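Local coordinates for transcription termination factor FttA (Methanosarcina mazei, PDB 2XR1), which probably terminates transcription by cleaving nascent RNA, as a zinc-dependent nuclease, where it leaves RNA polymerase and degrading the released RNA from its 5' end, at residues H332-A337 against E463-D468; R548-W553 against V574-G579. All coordinates share one frame; numbering follows the deposited sequence.

Contact 1. Residues H332-A337 against E463-D468. With ZN (zinc ion), chain E.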
ATOM      1  N   HIS B 332     -21.498 -14.057 -16.055  1.00 27.53           N
ATOM      2  CA  HIS B 332     -22.089 -13.941 -14.721  1.00 27.16           C
ATOM      3  C   HIS B 332     -23.451 -13.262 -14.818  1.00 27.92           C
ATOM      4  O   HIS B 332     -24.450 -13.834 -14.440  1.00 30.32           O
ATOM      5  CB  HIS B 332     -21.114 -13.165 -13.845  1.00 26.24           C
ATOM      6  CG  HIS B 332     -21.613 -12.836 -12.471  1.00 26.88           C
ATOM      7  ND1 HIS B 332     -21.937 -13.798 -11.543  1.00 27.34           N
ATOM      8  CD2 HIS B 332     -21.753 -11.645 -11.843  1.00 26.66           C
ATOM      9  CE1 HIS B 332     -22.263 -13.211 -10.402  1.00 28.59           C
ATOM     10  NE2 HIS B 332     -22.161 -11.904 -10.557  1.00 27.30           N
ATOM     11  N   ILE B 333     -23.489 -12.021 -15.294  1.00 26.98           N
ATOM     12  CA  ILE B 333     -24.739 -11.327 -15.546  1.00 26.95           C
ATOM     13  C   ILE B 333     -24.554 -10.539 -16.809  1.00 26.92           C
ATOM     14  O   ILE B 333     -23.444 -10.463 -17.310  1.00 26.69           O
ATOM     15  CB  ILE B 333     -25.197 -10.393 -14.422  1.00 26.46           C
ATOM     16  CG1 ILE B 333     -24.216  -9.261 -14.175  1.00 24.93           C
ATOM     17  CG2 ILE B 333     -25.462 -11.139 -13.210  1.00 25.03           C
ATOM     18  CD1 ILE B 333     -24.764  -8.134 -13.198  1.00 21.33           C
ATOM     19  N   LEU B 334     -25.648  -9.988 -17.312  1.00 27.31           N
ATOM     20  CA  LEU B 334     -25.667  -9.216 -18.519  1.00 27.15           C
ATOM     21  C   LEU B 334     -24.612  -8.194 -18.467  1.00 25.80           C
ATOM     22  O   LEU B 334     -24.692  -7.286 -17.681  1.00 26.77           O
ATOM     23  CB  LEU B 334     -27.036  -8.526 -18.708  1.00 28.43           C
ATOM     24  CG  LEU B 334     -27.246  -7.744 -20.005  1.00 28.15           C
ATOM     25  CD1 LEU B 334     -27.169  -8.642 -21.250  1.00 26.05           C
ATOM     26  CD2 LEU B 334     -28.561  -6.997 -19.928  1.00 29.98           C
ATOM     27  N   GLY B 335     -23.615  -8.333 -19.322  1.00 25.55           N
ATOM     28  CA  GLY B 335     -22.579  -7.307 -19.482  1.00 24.69           C
ATOM     29  C   GLY B 335     -21.387  -7.533 -18.614  1.00 22.78           C
ATOM     30  O   GLY B 335     -20.479  -6.718 -18.643  1.00 22.35           O
ATOM     31  N   SER B 336     -21.386  -8.614 -17.841  1.00 22.54           N
ATOM     32  CA  SER B 336     -20.270  -8.903 -16.916  1.00 21.74           C
ATOM     33  C   SER B 336     -18.986  -9.099 -17.696  1.00 21.99           C
ATOM     34  O   SER B 336     -18.955  -9.706 -18.752  1.00 22.59           O
ATOM     35  CB  SER B 336     -20.542 -10.124 -16.024  1.00 21.69           C
ATOM     36  OG  SER B 336     -20.612 -11.382 -16.734  1.00 21.01           O
ATOM     37  N   ALA B 337     -17.908  -8.563 -17.195  1.00 22.84           N
ATOM     38  CA  ALA B 337     -16.675  -8.606 -17.958  1.00 23.84           C
ATOM     39  C   ALA B 337     -15.566  -9.195 -17.143  1.00 23.55           C
ATOM     40  O   ALA B 337     -15.576  -9.190 -15.936  1.00 23.83           O
ATOM     41  CB  ALA B 337     -16.295  -7.234 -18.480  1.00 23.62           C
ATOM     42  N   GLU B 463     -26.605  -8.578 -28.193  1.00 38.22           N
ATOM     43  CA  GLU B 463     -25.195  -9.016 -28.383  1.00 37.92           C
ATOM     44  C   GLU B 463     -24.521  -9.509 -27.102  1.00 36.00           C
ATOM     45  O   GLU B 463     -23.490 -10.129 -27.168  1.00 35.15           O
ATOM     46  CB  GLU B 463     -24.329  -7.863 -28.900  1.00 39.12           C
ATOM     47  CG  GLU B 463     -23.987  -7.852 -30.375  1.00 43.81           C
ATOM     48  CD  GLU B 463     -25.094  -7.353 -31.204  1.00 53.05           C
ATOM     49  OE1 GLU B 463     -26.230  -7.801 -30.892  1.00 59.20           O
ATOM     50  OE2 GLU B 463     -24.838  -6.541 -32.150  1.00 56.64           O
ATOM     51  N   TYR B 464     -25.088  -9.214 -25.934  1.00 35.03           N
ATOM     52  CA  TYR B 464     -24.496  -9.620 -24.669  1.00 33.26           C
ATOM     53  C   TYR B 464     -25.087 -10.907 -24.126  1.00 33.23           C
ATOM     54  O   TYR B 464     -24.638 -11.414 -23.098  1.00 32.73           O
ATOM     55  CB  TYR B 464     -24.528  -8.459 -23.646  1.00 32.61           C
ATOM     56  CG  TYR B 464     -23.463  -7.459 -24.008  1.00 32.12           C
ATOM     57  CD1 TYR B 464     -22.170  -7.599 -23.527  1.00 30.49           C
ATOM     58  CD2 TYR B 464     -23.714  -6.433 -24.922  1.00 32.98           C
ATOM     59  CE1 TYR B 464     -21.165  -6.735 -23.901  1.00 30.77           C
ATOM     60  CE2 TYR B 464     -22.705  -5.551 -25.313  1.00 31.84           C
ATOM     61  CZ  TYR B 464     -21.429  -5.712 -24.793  1.00 31.82           C
ATOM     62  OH  TYR B 464     -20.383  -4.889 -25.154  1.00 30.72           O
ATOM     63  N   LEU B 465     -26.038 -11.461 -24.854  1.00 34.40           N
ATOM     64  CA  LEU B 465     -26.599 -12.786 -24.604  1.00 34.91           C
ATOM     65  C   LEU B 465     -25.950 -13.840 -25.529  1.00 35.62           C
ATOM     66  O   LEU B 465     -25.401 -13.489 -26.583  1.00 37.10           O
ATOM     67  CB  LEU B 465     -28.096 -12.754 -24.935  1.00 35.71           C
ATOM     68  CG  LEU B 465     -28.935 -11.655 -24.303  1.00 35.81           C
ATOM     69  CD1 LEU B 465     -30.313 -11.529 -24.939  1.00 33.92           C
ATOM     70  CD2 LEU B 465     -29.038 -11.925 -22.796  1.00 36.01           C
ATOM     71  N   ASN B 466     -26.084 -15.122 -25.186  1.00 35.29           N
ATOM     72  CA  ASN B 466     -25.620 -16.202 -26.060  1.00 35.81           C
ATOM     73  C   ASN B 466     -26.517 -16.345 -27.293  1.00 37.63           C
ATOM     74  O   ASN B 466     -27.612 -15.795 -27.326  1.00 38.11           O
ATOM     75  CB  ASN B 466     -25.485 -17.531 -25.289  1.00 35.06           C
ATOM     76  CG  ASN B 466     -26.829 -18.095 -24.826  1.00 34.87           C
ATOM     77  OD1 ASN B 466     -27.804 -18.080 -25.558  1.00 37.02           O
ATOM     78  ND2 ASN B 466     -26.870 -18.606 -23.616  1.00 32.59           N
ATOM     79  N   ASN B 467     -26.051 -17.086 -28.294  1.00 39.14           N
ATOM     80  CA  ASN B 467     -26.782 -17.275 -29.565  1.00 41.56           C
ATOM     81  C   ASN B 467     -28.246 -17.711 -29.446  1.00 42.58           C
ATOM     82  O   ASN B 467     -29.101 -17.290 -30.231  1.00 43.41           O
ATOM     83  CB  ASN B 467     -26.073 -18.323 -30.440  1.00 43.11           C
ATOM     84  CG  ASN B 467     -24.928 -17.739 -31.271  1.00 44.00           C
ATOM     85  OD1 ASN B 467     -24.186 -16.869 -30.821  1.00 40.16           O
ATOM     86  ND2 ASN B 467     -24.812 -18.214 -32.530  1.00 48.61           N
ATOM     87  N   ASP B 468     -28.531 -18.599 -28.494  1.00 42.47           N
ATOM     88  CA  ASP B 468     -29.856 -19.165 -28.412  1.00 43.55           C
ATOM     89  C   ASP B 468     -30.837 -18.172 -27.842  1.00 43.30           C
ATOM     90  O   ASP B 468     -31.940 -18.025 -28.367  1.00 45.29           O
ATOM     91  CB  ASP B 468     -29.845 -20.436 -27.610  1.00 43.64           C
ATOM     92  CG  ASP B 468     -29.091 -21.560 -28.314  1.00 46.43           C
ATOM     93  OD1 ASP B 468     -29.071 -21.571 -29.593  1.00 48.46           O
ATOM     94  OD2 ASP B 468     -28.519 -22.426 -27.572  1.00 46.79           O
TER
HETATM   95 ZN    ZN E1638     -21.841 -10.352  -8.973  1.00 34.99          ZN
HETATM   96  O   HOH W   1     -22.967 -10.324 -21.019  1.00 26.47           O

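Contact 2. Residues R548-W553 against V574-G579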
ATOM      1  N   ARG B 548     -29.019 -16.574   7.642  1.00 50.37           N
ATOM      2  CA  ARG B 548     -29.513 -16.952   8.939  1.00 53.93           C
ATOM      3  C   ARG B 548     -30.715 -17.917   8.827  1.00 53.65           C
ATOM      4  O   ARG B 548     -30.741 -18.958   9.490  1.00 54.84           O
ATOM      5  CB  ARG B 548     -29.801 -15.682   9.758  1.00 57.36           C
ATOM      6  CG  ARG B 548     -30.751 -15.828  10.896  1.00 62.05           C
ATOM      7  CD  ARG B 548     -30.146 -15.344  12.168  1.00 69.82           C
ATOM      8  NE  ARG B 548     -30.020 -13.890  12.272  1.00 74.09           N
ATOM      9  CZ  ARG B 548     -29.711 -13.249  13.407  1.00 79.92           C
ATOM     10  NH1 ARG B 548     -29.492 -13.935  14.537  1.00 82.69           N
ATOM     11  NH2 ARG B 548     -29.623 -11.917  13.418  1.00 81.64           N
ATOM     12  N   ILE B 549     -31.675 -17.627   7.969  1.00 52.25           N
ATOM     13  CA  ILE B 549     -32.775 -18.567   7.765  1.00 53.00           C
ATOM     14  C   ILE B 549     -32.282 -19.938   7.295  1.00 52.31           C
ATOM     15  O   ILE B 549     -32.642 -20.974   7.855  1.00 54.35           O
ATOM     16  CB  ILE B 549     -33.768 -18.069   6.750  1.00 51.13           C
ATOM     17  CG1 ILE B 549     -34.490 -16.843   7.297  1.00 54.16           C
ATOM     18  CG2 ILE B 549     -34.746 -19.162   6.433  1.00 50.07           C
ATOM     19  CD1 ILE B 549     -35.367 -16.130   6.295  1.00 53.16           C
ATOM     20  N   GLN B 550     -31.446 -19.930   6.269  1.00 50.41           N
ATOM     21  CA  GLN B 550     -30.911 -21.151   5.668  1.00 49.53           C
ATOM     22  C   GLN B 550     -30.160 -22.017   6.652  1.00 51.80           C
ATOM     23  O   GLN B 550     -30.034 -23.209   6.421  1.00 52.07           O
ATOM     24  CB  GLN B 550     -30.003 -20.764   4.507  1.00 47.33           C
ATOM     25  CG  GLN B 550     -29.080 -21.857   3.944  1.00 48.19           C
ATOM     26  CD  GLN B 550     -28.463 -21.432   2.617  1.00 47.20           C
ATOM     27  OE1 GLN B 550     -29.166 -21.278   1.614  1.00 48.58           O
ATOM     28  NE2 GLN B 550     -27.170 -21.180   2.623  1.00 48.18           N
ATOM     29  N   LYS B 551     -29.658 -21.423   7.736  1.00 54.13           N
ATOM     30  CA  LYS B 551     -29.043 -22.181   8.829  1.00 57.13           C
ATOM     31  C   LYS B 551     -30.069 -22.779   9.813  1.00 60.53           C
ATOM     32  O   LYS B 551     -29.695 -23.386  10.825  1.00 62.95           O
ATOM     33  CB  LYS B 551     -28.067 -21.296   9.622  1.00 58.74           C
ATOM     34  CG  LYS B 551     -26.779 -20.956   8.915  1.00 57.36           C
ATOM     35  CD  LYS B 551     -25.759 -20.323   9.903  1.00 61.19           C
ATOM     36  CE  LYS B 551     -25.098 -19.058   9.297  1.00 60.32           C
ATOM     37  NZ  LYS B 551     -23.990 -18.485  10.096  1.00 62.66           N
ATOM     38  N   GLY B 552     -31.355 -22.583   9.546  1.00 60.86           N
ATOM     39  CA  GLY B 552     -32.403 -23.160  10.400  1.00 64.40           C
ATOM     40  C   GLY B 552     -32.759 -22.326  11.621  1.00 68.36           C
ATOM     41  O   GLY B 552     -33.354 -22.839  12.568  1.00 72.00           O
ATOM     42  N   TRP B 553     -32.396 -21.042  11.616  1.00 68.24           N
ATOM     43  CA  TRP B 553     -32.983 -20.092  12.557  1.00 71.72           C
ATOM     44  C   TRP B 553     -34.458 -19.896  12.159  1.00 72.66           C
ATOM     45  O   TRP B 553     -34.771 -19.729  10.961  1.00 69.31           O
ATOM     46  CB  TRP B 553     -32.228 -18.762  12.545  1.00 71.00           C
ATOM     47  CG  TRP B 553     -31.349 -18.583  13.704  1.00 73.93           C
ATOM     48  CD1 TRP B 553     -31.721 -18.146  14.946  1.00 79.22           C
ATOM     49  CD2 TRP B 553     -29.945 -18.846  13.778  1.00 73.19           C
ATOM     50  NE1 TRP B 553     -30.638 -18.129  15.787  1.00 81.09           N
ATOM     51  CE2 TRP B 553     -29.533 -18.545  15.096  1.00 76.90           C
ATOM     52  CE3 TRP B 553     -28.995 -19.307  12.864  1.00 69.70           C
ATOM     53  CZ2 TRP B 553     -28.215 -18.682  15.519  1.00 77.08           C
ATOM     54  CZ3 TRP B 553     -27.679 -19.441  13.291  1.00 70.75           C
ATOM     55  CH2 TRP B 553     -27.305 -19.137  14.614  1.00 74.26           C
ATOM     56  N   VAL B 574     -38.598 -24.538   3.607  1.00 59.09           N
ATOM     57  CA  VAL B 574     -37.393 -23.924   3.064  1.00 55.40           C
ATOM     58  C   VAL B 574     -36.711 -24.924   2.144  1.00 53.44           C
ATOM     59  O   VAL B 574     -36.405 -26.027   2.554  1.00 53.77           O
ATOM     60  CB  VAL B 574     -36.436 -23.558   4.205  1.00 55.10           C
ATOM     61  CG1 VAL B 574     -35.088 -23.111   3.671  1.00 52.68           C
ATOM     62  CG2 VAL B 574     -37.057 -22.498   5.058  1.00 55.79           C
ATOM     63  N   GLN B 575     -36.506 -24.571   0.885  1.00 51.28           N
ATOM     64  CA  GLN B 575     -35.749 -25.436  -0.006  1.00 50.09           C
ATOM     65  C   GLN B 575     -34.613 -24.650  -0.595  1.00 47.49           C
ATOM     66  O   GLN B 575     -34.724 -23.446  -0.784  1.00 47.17           O
ATOM     67  CB  GLN B 575     -36.625 -26.047  -1.089  1.00 50.68           C
ATOM     68  CG  GLN B 575     -37.619 -27.120  -0.560  1.00 54.64           C
ATOM     69  CD  GLN B 575     -37.199 -28.567  -0.809  1.00 55.17           C
ATOM     70  OE1 GLN B 575     -36.142 -28.840  -1.375  1.00 56.64           O
ATOM     71  NE2 GLN B 575     -38.050 -29.496  -0.418  1.00 57.97           N
ATOM     72  N   VAL B 576     -33.501 -25.324  -0.846  1.00 46.27           N
ATOM     73  CA  VAL B 576     -32.327 -24.693  -1.407  1.00 44.21           C
ATOM     74  C   VAL B 576     -32.072 -25.332  -2.766  1.00 43.67           C
ATOM     75  O   VAL B 576     -31.857 -26.538  -2.857  1.00 44.91           O
ATOM     76  CB  VAL B 576     -31.108 -24.901  -0.472  1.00 43.73           C
ATOM     77  CG1 VAL B 576     -29.880 -24.288  -1.071  1.00 41.47           C
ATOM     78  CG2 VAL B 576     -31.376 -24.302   0.906  1.00 43.54           C
ATOM     79  N   VAL B 577     -32.132 -24.544  -3.827  1.00 42.74           N
ATOM     80  CA  VAL B 577     -31.880 -25.044  -5.176  1.00 42.14           C
ATOM     81  C   VAL B 577     -30.781 -24.170  -5.725  1.00 40.96           C
ATOM     82  O   VAL B 577     -31.015 -23.210  -6.454  1.00 40.43           O
ATOM     83  CB  VAL B 577     -33.136 -24.969  -6.045  1.00 42.78           C
ATOM     84  CG1 VAL B 577     -32.881 -25.567  -7.411  1.00 41.46           C
ATOM     85  CG2 VAL B 577     -34.294 -25.658  -5.341  1.00 44.35           C
ATOM     86  N   ASP B 578     -29.562 -24.481  -5.338  1.00 41.38           N
ATOM     87  CA  ASP B 578     -28.459 -23.561  -5.544  1.00 40.59           C
ATOM     88  C   ASP B 578     -27.957 -23.818  -6.949  1.00 39.85           C
ATOM     89  O   ASP B 578     -26.905 -24.424  -7.142  1.00 40.10           O
ATOM     90  CB  ASP B 578     -27.366 -23.798  -4.484  1.00 40.56           C
ATOM     91  CG  ASP B 578     -26.299 -22.695  -4.444  1.00 41.77           C
ATOM     92  OD1 ASP B 578     -26.386 -21.711  -5.199  1.00 41.65           O
ATOM     93  OD2 ASP B 578     -25.354 -22.806  -3.605  1.00 47.29           O
ATOM     94  N   GLY B 579     -28.719 -23.369  -7.936  1.00 39.32           N
ATOM     95  CA  GLY B 579     -28.316 -23.547  -9.319  1.00 38.38           C
ATOM     96  C   GLY B 579     -28.370 -22.293 -10.164  1.00 36.96           C
ATOM     97  O   GLY B 579     -28.199 -22.369 -11.367  1.00 37.06           O
TER

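Contact 1. Residues H332-A337 against E463-D468
Leu334 carries its CG opposite the backbone N (chi1 -176°), which, with CD1 turned by chi2, brings that methyl to Tyr464, whose own CG lies beside its backbone N (chi1 -75°). CD1 of Leu334 meets CB of Tyr464 at 3.6 Å, the two side chains crossing at about a right angle. The same methyl touches CD2 of Leu465 at 4.1 Å, so one branch of Leu334 serves both apolar partners. Gly335 adds its CA, 4.1 Å from CD1 of Tyr464 and oblique to the ring. No direct hydrogen bond joins the segments; a water accepts from Gly335 N (2.7 Å) and donates to Tyr464 O (2.9 Å). Residues 332-336 lie in the loop between strands 323-329 and 337-343 of the metallo-beta-lactamase domain, Ala337 begins the second, and 463-468 belong to the beta-CASP region, making this a buried interdomain contact. Pro271 and Leu275 of helix 270-290 also pack on Leu334, while the Tyr464 hydroxyl is hydrogen-bonded to Asp312. The loop turns through a type II beta turn from Ile333 to Ser336, with Gly335 at positive phi (92°). Ser336 OG accepts from His332 N at 2.9 Å, tying the turn to the histidine whose NE2 binds zinc at 2.2 Å. His245, His247 and Asp355 complete that metal site, and His332 ND1 is hydrogen-bonded to Gly582 O.

Contact 2. Residues R548-W553 against V574-G579
Ile549 and Gln550, at the end of helix 545-550, lie against Val574 and Val576 of strand 573-576, an outermost strand within this chain of the parallel six-stranded sheet in the beta-CASP region. This is helix-on-sheet packing, and it lies away from the zinc sites. The purely apolar part is Ile549 with Val574: their CG2 methyls stand 4.3 Å apart, and both CB atoms are directed at the opposing segment. Ile549 is buried, and Leu534 and Phe536 of the neighbouring strand 533-536 also touch it, so its side chain bridges two strands. Phe536 is met by Val574 and Gln550 as well.

No hydrogen bond crosses between the two segments. The helix closes in a Schellman motif, in which Gly552 takes positive phi (85°) and its N donates to Ile549 O at 2.7 Å, while the bond from Trp553 N to Arg548 O is weak. On the strand, Gln575 pairs through its backbone with Leu534 and Phe536, and beyond it Asp578 is the centre of an inverse gamma turn.

The remaining contact sets an amide against methyls. With CG opposite the backbone N (chi1 166°) and the chain extended beyond it, Gln550 reaches over Val576 at about a right angle. Its OE1 rests 3.8 Å from CG2 and 4.1 Å from CG1 of Val576.

How the contacts relate
The centres of the two contacts are about 28 Å apart and their nearest atoms about 10 Å, so they do not touch. Along the chain they are in series, contact 1 closing before contact 2 opens. Residues 463-468, 548-553 and 574-579 all belong to the beta-CASP region, which contact 1 joins to the metallo-beta-lactamase domain beside a zinc site, its centre about 10 Å from the centre of the chain. Contact 2 is internal to that region, packing the end of helix 545-550 on an outermost strand of its parallel sheet, its centre about 27 Å from the chain centre. One contact therefore binds domain to domain, the other helix to sheet.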